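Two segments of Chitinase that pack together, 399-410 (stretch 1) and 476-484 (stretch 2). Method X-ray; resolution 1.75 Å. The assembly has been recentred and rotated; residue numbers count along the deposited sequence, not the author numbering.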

# COMPACT_ATOMS: atom_id res chain seq x y z
N LEU A 399 6.40 2.85 -9.54
CA LEU A 399 6.66 4.29 -9.45
C LEU A 399 7.05 4.85 -10.82
O LEU A 399 6.84 6.03 -11.10
CB LEU A 399 7.77 4.58 -8.43
CG LEU A 399 7.44 4.21 -6.98
CD1 LEU A 399 8.66 4.40 -6.07
CD2 LEU A 399 6.26 5.03 -6.48
N HIS A 400 7.61 3.98 -11.66
CA HIS A 400 7.92 4.28 -13.05
C HIS A 400 7.59 3.05 -13.90
O HIS A 400 7.69 1.92 -13.42
CB HIS A 400 9.40 4.67 -13.23
CG HIS A 400 9.72 6.03 -12.70
ND1 HIS A 400 9.22 7.18 -13.26
CD2 HIS A 400 10.50 6.42 -11.65
CE1 HIS A 400 9.66 8.23 -12.58
NE2 HIS A 400 10.44 7.79 -11.61
N GLY A 401 7.21 3.27 -15.15
CA GLY A 401 6.79 2.19 -16.03
C GLY A 401 6.41 2.76 -17.38
O GLY A 401 6.38 3.98 -17.54
N ALA A 402 6.10 1.89 -18.33
CA ALA A 402 5.98 2.31 -19.73
C ALA A 402 4.65 2.98 -20.08
O ALA A 402 4.39 3.26 -21.25
CB ALA A 402 6.23 1.12 -20.64
N TRP A 403 3.83 3.27 -19.08
CA TRP A 403 2.68 4.15 -19.27
C TRP A 403 3.14 5.59 -19.54
O TRP A 403 2.38 6.40 -20.07
CB TRP A 403 1.75 4.10 -18.05
CG TRP A 403 2.47 4.17 -16.74
CD1 TRP A 403 2.81 5.29 -16.06
CD2 TRP A 403 2.95 3.06 -15.96
NE1 TRP A 403 3.47 4.96 -14.89
CE2 TRP A 403 3.56 3.60 -14.81
CE3 TRP A 403 2.90 1.67 -16.11
CZ2 TRP A 403 4.13 2.80 -13.82
CZ3 TRP A 403 3.47 0.87 -15.13
CH2 TRP A 403 4.08 1.44 -14.00
N ASN A 404 4.39 5.90 -19.20
CA ASN A 404 4.97 7.16 -19.68
C ASN A 404 6.44 6.99 -20.08
O ASN A 404 7.00 5.90 -19.99
CB ASN A 404 4.80 8.28 -18.65
CG ASN A 404 5.56 8.04 -17.36
OD1 ASN A 404 6.74 7.71 -17.37
ND2 ASN A 404 4.88 8.22 -16.23
N ARG A 405 7.04 8.09 -20.52
CA ARG A 405 8.33 8.03 -21.18
C ARG A 405 9.54 8.06 -20.25
O ARG A 405 10.67 7.93 -20.72
CB ARG A 405 8.45 9.20 -22.16
CG ARG A 405 8.63 10.55 -21.46
CD ARG A 405 8.50 11.69 -22.47
NE ARG A 405 8.68 13.01 -21.85
CZ ARG A 405 7.70 13.69 -21.28
NH1 ARG A 405 6.47 13.19 -21.22
NH2 ARG A 405 7.94 14.88 -20.75
N PHE A 406 9.33 8.25 -18.95
CA PHE A 406 10.45 8.46 -18.04
C PHE A 406 11.04 7.13 -17.58
O PHE A 406 10.45 6.42 -16.77
CB PHE A 406 10.00 9.31 -16.85
CG PHE A 406 9.50 10.66 -17.24
CD1 PHE A 406 10.38 11.64 -17.69
CD2 PHE A 406 8.15 10.96 -17.17
CE1 PHE A 406 9.91 12.89 -18.06
CE2 PHE A 406 7.68 12.22 -17.54
CZ PHE A 406 8.56 13.17 -17.98
N VAL A 407 12.20 6.80 -18.12
CA VAL A 407 12.83 5.52 -17.87
C VAL A 407 13.56 5.51 -16.53
O VAL A 407 14.44 6.33 -16.30
CB VAL A 407 13.83 5.17 -18.99
CG1 VAL A 407 14.45 3.80 -18.72
CG2 VAL A 407 13.14 5.21 -20.36
N GLY A 408 13.21 4.57 -15.66
CA GLY A 408 13.82 4.56 -14.34
C GLY A 408 13.33 3.40 -13.49
O GLY A 408 12.52 2.60 -13.95
N PRO A 409 13.82 3.33 -12.24
CA PRO A 409 13.50 2.19 -11.37
C PRO A 409 12.01 2.11 -11.06
O PRO A 409 11.33 3.12 -10.89
CB PRO A 409 14.29 2.47 -10.09
CG PRO A 409 15.22 3.60 -10.41
CD PRO A 409 14.59 4.36 -11.53
N ASN A 410 11.54 0.87 -10.96
CA ASN A 410 10.17 0.58 -10.61
C ASN A 410 9.87 0.89 -9.13
O ASN A 410 8.75 1.27 -8.77
CB ASN A 410 9.88 -0.89 -10.92
CG ASN A 410 8.45 -1.26 -10.68
OD1 ASN A 410 8.12 -1.93 -9.71
ND2 ASN A 410 7.57 -0.79 -11.55
N ASN A 476 23.31 4.30 -19.21
CA ASN A 476 22.84 2.92 -19.32
C ASN A 476 21.31 2.87 -19.19
O ASN A 476 20.75 1.99 -18.53
CB ASN A 476 23.51 2.02 -18.28
CG ASN A 476 24.95 1.67 -18.65
OD1 ASN A 476 25.37 1.86 -19.79
ND2 ASN A 476 25.70 1.14 -17.69
N GLY A 477 20.64 3.83 -19.83
CA GLY A 477 19.19 3.90 -19.83
C GLY A 477 18.56 4.62 -18.65
O GLY A 477 17.42 5.09 -18.74
N LEU A 478 19.28 4.71 -17.54
CA LEU A 478 18.72 5.29 -16.32
C LEU A 478 18.43 6.78 -16.49
O LEU A 478 19.32 7.54 -16.84
CB LEU A 478 19.66 5.09 -15.13
CG LEU A 478 19.16 5.64 -13.79
CD1 LEU A 478 17.96 4.82 -13.29
CD2 LEU A 478 20.28 5.63 -12.76
N TRP A 479 17.18 7.15 -16.22
CA TRP A 479 16.68 8.53 -16.38
C TRP A 479 16.74 8.97 -17.83
O TRP A 479 16.80 10.17 -18.12
CB TRP A 479 17.45 9.52 -15.48
CG TRP A 479 17.45 9.16 -14.01
CD1 TRP A 479 18.52 9.20 -13.16
CD2 TRP A 479 16.33 8.70 -13.21
NE1 TRP A 479 18.15 8.80 -11.90
CE2 TRP A 479 16.81 8.50 -11.90
CE3 TRP A 479 14.98 8.45 -13.48
CZ2 TRP A 479 16.00 8.06 -10.86
CZ3 TRP A 479 14.17 8.01 -12.43
CH2 TRP A 479 14.68 7.82 -11.14
N GLY A 480 16.69 8.00 -18.73
CA GLY A 480 16.53 8.28 -20.14
C GLY A 480 15.07 8.48 -20.51
O GLY A 480 14.21 8.63 -19.64
N SER A 481 14.81 8.49 -21.81
CA SER A 481 13.47 8.76 -22.32
C SER A 481 13.08 7.76 -23.39
O SER A 481 13.88 7.39 -24.24
CB SER A 481 13.40 10.18 -22.90
OG SER A 481 12.14 10.41 -23.50
N SER A 482 11.82 7.33 -23.34
CA SER A 482 11.33 6.35 -24.30
C SER A 482 9.87 6.63 -24.62
O SER A 482 8.99 6.24 -23.87
CB SER A 482 11.48 4.94 -23.74
OG SER A 482 10.71 4.02 -24.49
N VAL A 483 9.62 7.33 -25.72
CA VAL A 483 8.25 7.69 -26.08
C VAL A 483 7.67 6.63 -27.01
O VAL A 483 8.35 6.16 -27.93
CB VAL A 483 8.19 9.08 -26.74
CG1 VAL A 483 6.81 9.37 -27.33
CG2 VAL A 483 8.59 10.15 -25.73
N GLY A 484 6.42 6.25 -26.77
CA GLY A 484 5.81 5.16 -27.50
C GLY A 484 4.70 5.60 -28.44
O GLY A 484 4.22 6.73 -28.38
O HOH W 1 11.36 12.83 -21.54

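Neither stretch forms a regular helix or strand, yet their backbones meet in a single beta bridge, Phe 406 with Ser 481, whose CA atoms lie 5.2 Å apart. Two hydrogen bonds define it: Ser 482 N donates to Arg 405 O (2.9 Å, N-H...O angle 151°), and Val 407 N donates to Gly 480 O (3.1 Å, 161°). Beyond it, Trp 479 N reaches Val 407 O at 2.9 Å, but an angle of 127° makes this bond weak. Arg 405 O also accepts a CA-H...O contact from Ser 481 CA (3.3 Å), while Arg 405 CA makes another with Ser 482 O (3.3 Å).

The type I turn from Gly 401 to Asn 404 is closed by Asn 404 N to Gly 401 O (3.2 Å), and Asn 404 OD1 then accepts from Phe 406 N (3.1 Å). The type II turn from Gly 477 to Gly 480 is closed by Gly 480 N to Gly 477 O (3.0 Å); this same carbonyl oxygen lies 3.2 Å from Val 407 CG1.

Among the side chains, Val 407 points toward the opposing stretch and has the largest covered area, its CG2 lying 3.8 Å from Ser 482 CB. Trp 479 starts away from stretch 1, but its ring returns: CH2 packs 3.5 Å from Pro 409 CD, and the edge of its six-membered ring addresses the face of His 400 in an offset arrangement (centroids 5.7 Å apart, planes at 75°). Gly 408 leaves room for this ring, since an ideal CB there would stand 2.5 Å from Trp 479 CZ3, a clash. Arg 405 CD approaches Val 483 CG2 at 3.6 Å, and a water whose O lies 2.7 Å from Arg 405 NE and 3.2 Å from Ser 481 OG links the two side chains.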